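Local coordinates for protein prolyl endopeptidase (Myxococcus xanthus, PDB 2BKL) that probably hydrolyses oligopeptides after proline, and less readily after alanine, as a serine endopeptidase of the prolyl oligopeptidase family, at residues T69-T74 against V85-D90; D90-I95 against Q656-I661. All blocks are in the same frame, centred on the assembly; numbering follows the deposited sequence.

Contact 1: T69-T74 against V85-D90; sequences TDSVST and VRTHKD
The guanidinium of Arg86 carries Val72 CG2 over one face, 4.1 Å above the plane and offset toward the rim, the two side chains lying side by side and pointing the same way. Its NH2 makes a salt bridge with Glu106. Asp70 OD1 lies at the edge of the His88 imidazole, near the ring plane, and a water bridges the two groups, 2.7 Å from His88 ND1. On the ring's far nitrogen, NE2 is hydrogen-bonded to Tyr97.

The backbones illustrate an antiparallel hairpin. Ser71 and Thr87 form a hydrogen-bonded pair, Val72 and Arg86 the non-hydrogen-bonded pair beside it. On the face opposite Val72 and Arg86, Ser71 OG and Thr87 OG1 share a short hydrogen bond of 2.6 Å. Ser73 OG, turned between its own backbone N and carbonyl carbon (chi1 79°), accepts from Val85 N at 3.0 Å, while Ser73 N donates to Val85 O at 2.9 Å.

The hairpin belongs to a four-stranded propeller blade: strand 95-100 flanks strand 81-87, and Val72, on the edge strand 71-78, packs against Trp403 and Ala404 of strand 400-405, in the last blade, where the propeller's ring of blades closes.

Contact 2: D90-I95 against Q656-I661; sequences DKEKAI and QVAKAI
The backbones of Glu92 and Gln656 approach to 5.0 Å between their CA atoms, where an irregular loop of the beta-propeller meets the N terminus of helix 657-674 in the alpha/beta-hydrolase domain. Gln656 holds the N-cap position, and Val657 N, in the first turn, donates to Glu92 O at 3.2 Å, in the carbonyl plane and on a lone pair.

The side chain of Glu92 adds a second bond to the same turn. A bend at chi2 (-63°) turns CD toward the helix start, and OE1 accepts from Ala658 N at 2.7 Å in a nearly straight bond (173° at the hydrogen) on its syn lone pair; the positive end of the helix dipole is likely to favour the carboxylate there. Its other oxygen, OE2, is hydrogen-bonded to Tyr68. An alanine in place of this glutamate would probably leave Ala658 N and the Tyr68 hydroxyl without this shared carboxylate and weaken the hold on the helix start. Lys93 reaches the same border, where its NZ makes a salt bridge with Asp655 and hydrogen bonds with Gly119 O and Ser122 OG.

Thus a propeller loop grips the helix that follows His651, a residue of the ligand pocket. The acceptor oxygens also touch methyl groups: Ala658 CB lies 3.4 Å from Glu92 OE1, and Val657 CG2 3.5 Å from Glu92 O.

How the contacts relate
From the N terminus, the chain first completes contact 1, a local closure in which strand 81-87 turns back on strand 71-78 with ten residues between the segments. It then runs through Asp90, common to both contacts, into the loop that opens contact 2. That second closure waits for 560 intervening residues, through the rest of the propeller and most of the hydrolase domain. The two closures are therefore in series, neither nested nor crossed. They also touch directly: Arg86 N and Ile95 O, 2.9 Å apart, form a probable hydrogen bond, and Val85 packs on Ala94. One blade's hairpin is thus continuous with a link between the two domains.

Contact 1: T69-T74 against V85-D90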
loop_
_atom_site.group_PDB
_atom_site.type_symbol
_atom_site.label_atom_id
_atom_site.label_comp_id
_atom_site.label_asym_id
_atom_site.label_seq_id
_atom_site.Cartn_x
_atom_site.Cartn_y
_atom_site.Cartn_z
ATOM N N THR A 69 -16.007 -9.096 11.309
ATOM C CA THR A 69 -16.859 -9.560 10.224
ATOM C C THR A 69 -16.611 -11.028 9.917
ATOM O O THR A 69 -15.589 -11.612 10.311
ATOM C CB THR A 69 -16.602 -8.790 8.915
ATOM O OG1 THR A 69 -15.326 -9.158 8.399
ATOM C CG2 THR A 69 -16.521 -7.297 9.140
ATOM N N ASP A 70 -17.569 -11.591 9.200
ATOM C CA ASP A 70 -17.433 -12.863 8.515
ATOM C C ASP A 70 -17.113 -12.512 7.085
ATOM O O ASP A 70 -17.916 -11.874 6.407
ATOM C CB ASP A 70 -18.748 -13.640 8.544
ATOM C CG ASP A 70 -19.094 -14.109 9.901
ATOM O OD1 ASP A 70 -18.262 -14.810 10.517
ATOM O OD2 ASP A 70 -20.171 -13.793 10.466
ATOM N N SER A 71 -15.939 -12.889 6.617
ATOM C CA SER A 71 -15.568 -12.655 5.250
ATOM C C SER A 71 -14.754 -13.841 4.755
ATOM O O SER A 71 -14.260 -14.667 5.537
ATOM C CB SER A 71 -14.757 -11.379 5.137
ATOM O OG SER A 71 -13.422 -11.546 5.602
ATOM N N VAL A 72 -14.689 -13.950 3.442
ATOM C CA VAL A 72 -13.833 -14.946 2.787
ATOM C C VAL A 72 -13.131 -14.306 1.592
ATOM O O VAL A 72 -13.754 -13.474 0.886
ATOM C CB VAL A 72 -14.625 -16.184 2.361
ATOM C CG1 VAL A 72 -15.644 -15.850 1.296
ATOM C CG2 VAL A 72 -13.677 -17.292 1.872
ATOM N N SER A 73 -11.858 -14.663 1.379
ATOM C CA SER A 73 -11.005 -14.189 0.259
ATOM C C SER A 73 -11.320 -14.994 -0.993
ATOM O O SER A 73 -11.900 -16.060 -0.921
ATOM C CB SER A 73 -9.473 -14.347 0.560
ATOM O OG SER A 73 -8.928 -15.708 0.375
ATOM N N THR A 74 -10.897 -14.490 -2.150
ATOM C CA THR A 74 -10.894 -15.332 -3.346
ATOM C C THR A 74 -10.028 -16.571 -3.129
ATOM O O THR A 74 -8.988 -16.488 -2.461
ATOM C CB THR A 74 -10.378 -14.599 -4.606
ATOM O OG1 THR A 74 -9.088 -14.043 -4.393
ATOM C CG2 THR A 74 -11.246 -13.414 -4.942
ATOM N N VAL A 85 -8.516 -17.425 2.797
ATOM C CA VAL A 85 -8.531 -16.840 4.118
ATOM C C VAL A 85 -9.952 -16.432 4.520
ATOM O O VAL A 85 -10.714 -15.912 3.698
ATOM C CB VAL A 85 -7.574 -15.656 4.141
ATOM C CG1 VAL A 85 -7.705 -14.860 5.403
ATOM C CG2 VAL A 85 -6.132 -16.162 3.997
ATOM N N ARG A 86 -10.305 -16.643 5.790
ATOM C CA ARG A 86 -11.552 -16.150 6.349
ATOM C C ARG A 86 -11.280 -15.231 7.515
ATOM O O ARG A 86 -10.310 -15.404 8.239
ATOM C CB ARG A 86 -12.412 -17.281 6.905
ATOM C CG ARG A 86 -13.010 -18.251 5.881
ATOM C CD ARG A 86 -14.020 -19.198 6.510
ATOM N NE ARG A 86 -14.626 -20.167 5.604
ATOM C CZ ARG A 86 -15.678 -19.936 4.833
ATOM N NH1 ARG A 86 -16.240 -18.740 4.801
ATOM N NH2 ARG A 86 -16.146 -20.906 4.053
ATOM N N THR A 87 -12.167 -14.269 7.723
ATOM C CA THR A 87 -12.279 -13.654 9.030
ATOM C C THR A 87 -13.541 -14.178 9.701
ATOM O O THR A 87 -14.520 -14.529 9.048
ATOM C CB THR A 87 -12.355 -12.124 8.977
ATOM O OG1 THR A 87 -13.499 -11.696 8.207
ATOM C CG2 THR A 87 -11.124 -11.515 8.304
ATOM N N HIS A 88 -13.503 -14.185 11.024
ATOM C CA HIS A 88 -14.641 -14.563 11.876
ATOM C C HIS A 88 -14.907 -13.425 12.869
ATOM O O HIS A 88 -14.024 -12.613 13.170
ATOM C CB HIS A 88 -14.354 -15.862 12.659
ATOM C CG HIS A 88 -14.076 -17.063 11.805
ATOM N ND1 HIS A 88 -14.959 -17.523 10.855
ATOM C CD2 HIS A 88 -13.026 -17.914 11.783
ATOM C CE1 HIS A 88 -14.452 -18.598 10.269
ATOM N NE2 HIS A 88 -13.274 -18.852 10.808
ATOM N N LYS A 89 -16.122 -13.359 13.393
ATOM C CA LYS A 89 -16.508 -12.263 14.279
ATOM C C LYS A 89 -15.884 -12.375 15.651
ATOM O O LYS A 89 -15.950 -11.413 16.419
ATOM C CB LYS A 89 -18.027 -12.170 14.412
ATOM C CG LYS A 89 -18.705 -11.729 13.153
ATOM C CD LYS A 89 -20.098 -11.218 13.425
ATOM C CE LYS A 89 -20.811 -10.893 12.143
ATOM N NZ LYS A 89 -22.063 -10.156 12.439
ATOM N N ASP A 90 -15.299 -13.539 15.971
ATOM C CA ASP A 90 -14.722 -13.791 17.289
ATOM C C ASP A 90 -13.228 -14.075 17.265
ATOM O O ASP A 90 -12.680 -14.701 18.173
ATOM C CB ASP A 90 -15.483 -14.915 18.008
ATOM C CG ASP A 90 -15.407 -16.257 17.291
ATOM O OD1 ASP A 90 -14.937 -16.366 16.131
ATOM O OD2 ASP A 90 -15.839 -17.293 17.832
HETATM O O HOH W 1 -13.136 -10.140 12.071
HETATM O O HOH W 2 -16.750 -16.568 9.144
HETATM O O HOH W 3 -11.248 -12.919 4.344
HETATM O O HOH W 4 -16.155 -16.395 6.723
#

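Contact 2: D90-I95 against Q656-I661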
loop_
_atom_site.group_PDB
_atom_site.type_symbol
_atom_site.label_atom_id
_atom_site.label_comp_id
_atom_site.label_asym_id
_atom_site.label_seq_id
_atom_site.Cartn_x
_atom_site.Cartn_y
_atom_site.Cartn_z
ATOM N N ASP A 90 -15.299 -13.539 15.971
ATOM C CA ASP A 90 -14.722 -13.791 17.289
ATOM C C ASP A 90 -13.228 -14.075 17.265
ATOM O O ASP A 90 -12.680 -14.701 18.173
ATOM C CB ASP A 90 -15.483 -14.915 18.008
ATOM C CG ASP A 90 -15.407 -16.257 17.291
ATOM O OD1 ASP A 90 -14.937 -16.366 16.131
ATOM O OD2 ASP A 90 -15.839 -17.293 17.832
ATOM N N LYS A 91 -12.561 -13.568 16.229
ATOM C CA LYS A 91 -11.122 -13.735 16.078
ATOM C C LYS A 91 -10.435 -12.397 15.756
ATOM O O LYS A 91 -10.968 -11.544 15.035
ATOM C CB LYS A 91 -10.806 -14.745 14.964
ATOM C CG LYS A 91 -11.414 -16.135 15.134
ATOM C CD LYS A 91 -10.781 -16.908 16.266
ATOM C CE LYS A 91 -11.162 -18.400 16.166
ATOM N NZ LYS A 91 -10.817 -19.158 17.379
ATOM N N GLU A 92 -9.211 -12.265 16.239
ATOM C CA GLU A 92 -8.432 -11.029 16.073
ATOM C C GLU A 92 -7.671 -10.932 14.753
ATOM O O GLU A 92 -7.359 -9.815 14.329
ATOM C CB GLU A 92 -7.473 -10.850 17.247
ATOM C CG GLU A 92 -8.201 -10.570 18.564
ATOM C CD GLU A 92 -8.971 -9.289 18.523
ATOM O OE1 GLU A 92 -8.365 -8.314 18.127
ATOM O OE2 GLU A 92 -10.157 -9.267 18.881
ATOM N N LYS A 93 -7.382 -12.078 14.130
ATOM C CA LYS A 93 -6.661 -12.187 12.871
ATOM C C LYS A 93 -7.388 -13.161 11.956
ATOM O O LYS A 93 -8.034 -14.098 12.440
ATOM C CB LYS A 93 -5.244 -12.719 13.127
ATOM C CG LYS A 93 -4.356 -11.804 13.946
ATOM C CD LYS A 93 -2.973 -12.447 14.115
ATOM C CE LYS A 93 -2.082 -11.756 15.078
ATOM N NZ LYS A 93 -1.723 -10.402 14.607
ATOM N N ALA A 94 -7.231 -12.962 10.652
ATOM C CA ALA A 94 -7.736 -13.889 9.655
ATOM C C ALA A 94 -6.996 -15.212 9.675
ATOM O O ALA A 94 -5.855 -15.280 10.099
ATOM C CB ALA A 94 -7.625 -13.277 8.292
ATOM N N ILE A 95 -7.664 -16.253 9.181
ATOM C CA ILE A 95 -7.197 -17.625 9.229
ATOM C C ILE A 95 -7.202 -18.233 7.832
ATOM O O ILE A 95 -8.172 -18.048 7.098
ATOM C CB ILE A 95 -8.155 -18.420 10.183
ATOM C CG1 ILE A 95 -8.063 -17.865 11.605
ATOM C CG2 ILE A 95 -7.887 -19.934 10.145
ATOM C CD1 ILE A 95 -9.033 -18.482 12.576
ATOM N N GLN A 656 -4.579 -6.638 14.621
ATOM C CA GLN A 656 -5.423 -7.078 15.727
ATOM C C GLN A 656 -6.671 -6.228 15.645
ATOM O O GLN A 656 -6.584 -5.001 15.831
ATOM C CB GLN A 656 -4.749 -6.821 17.085
ATOM C CG GLN A 656 -3.652 -7.790 17.473
ATOM C CD GLN A 656 -4.206 -9.150 17.863
ATOM O OE1 GLN A 656 -4.227 -10.046 17.047
ATOM N NE2 GLN A 656 -4.655 -9.303 19.113
ATOM N N VAL A 657 -7.834 -6.839 15.438
ATOM C CA VAL A 657 -9.061 -6.077 15.289
ATOM C C VAL A 657 -9.321 -5.193 16.495
ATOM O O VAL A 657 -9.720 -4.023 16.349
ATOM C CB VAL A 657 -10.284 -6.976 15.032
ATOM C CG1 VAL A 657 -11.562 -6.127 14.943
ATOM C CG2 VAL A 657 -10.115 -7.729 13.737
ATOM N N ALA A 658 -9.136 -5.730 17.692
ATOM C CA ALA A 658 -9.349 -4.904 18.889
ATOM C C ALA A 658 -8.526 -3.625 18.901
ATOM O O ALA A 658 -9.001 -2.579 19.391
ATOM C CB ALA A 658 -9.063 -5.718 20.166
ATOM N N LYS A 659 -7.290 -3.694 18.421
ATOM C CA LYS A 659 -6.435 -2.506 18.357
ATOM C C LYS A 659 -6.864 -1.543 17.260
ATOM O O LYS A 659 -6.776 -0.317 17.416
ATOM C CB LYS A 659 -4.971 -2.911 18.202
ATOM C CG LYS A 659 -4.398 -3.656 19.438
ATOM C CD LYS A 659 -4.644 -2.977 20.790
ATOM C CE LYS A 659 -3.957 -3.732 21.917
ATOM N NZ LYS A 659 -4.449 -5.142 22.064
ATOM N N ALA A 660 -7.383 -2.054 16.162
ATOM C CA ALA A 660 -7.964 -1.208 15.115
ATOM C C ALA A 660 -9.167 -0.441 15.646
ATOM O O ALA A 660 -9.332 0.733 15.323
ATOM C CB ALA A 660 -8.329 -2.058 13.901
ATOM N N ILE A 661 -9.992 -1.091 16.468
ATOM C CA ILE A 661 -11.134 -0.422 17.093
ATOM C C ILE A 661 -10.607 0.728 17.927
ATOM O O ILE A 661 -11.107 1.849 17.808
ATOM C CB ILE A 661 -11.982 -1.397 17.935
ATOM C CG1 ILE A 661 -12.683 -2.389 17.030
ATOM C CG2 ILE A 661 -13.020 -0.626 18.755
ATOM C CD1 ILE A 661 -13.262 -3.622 17.727
#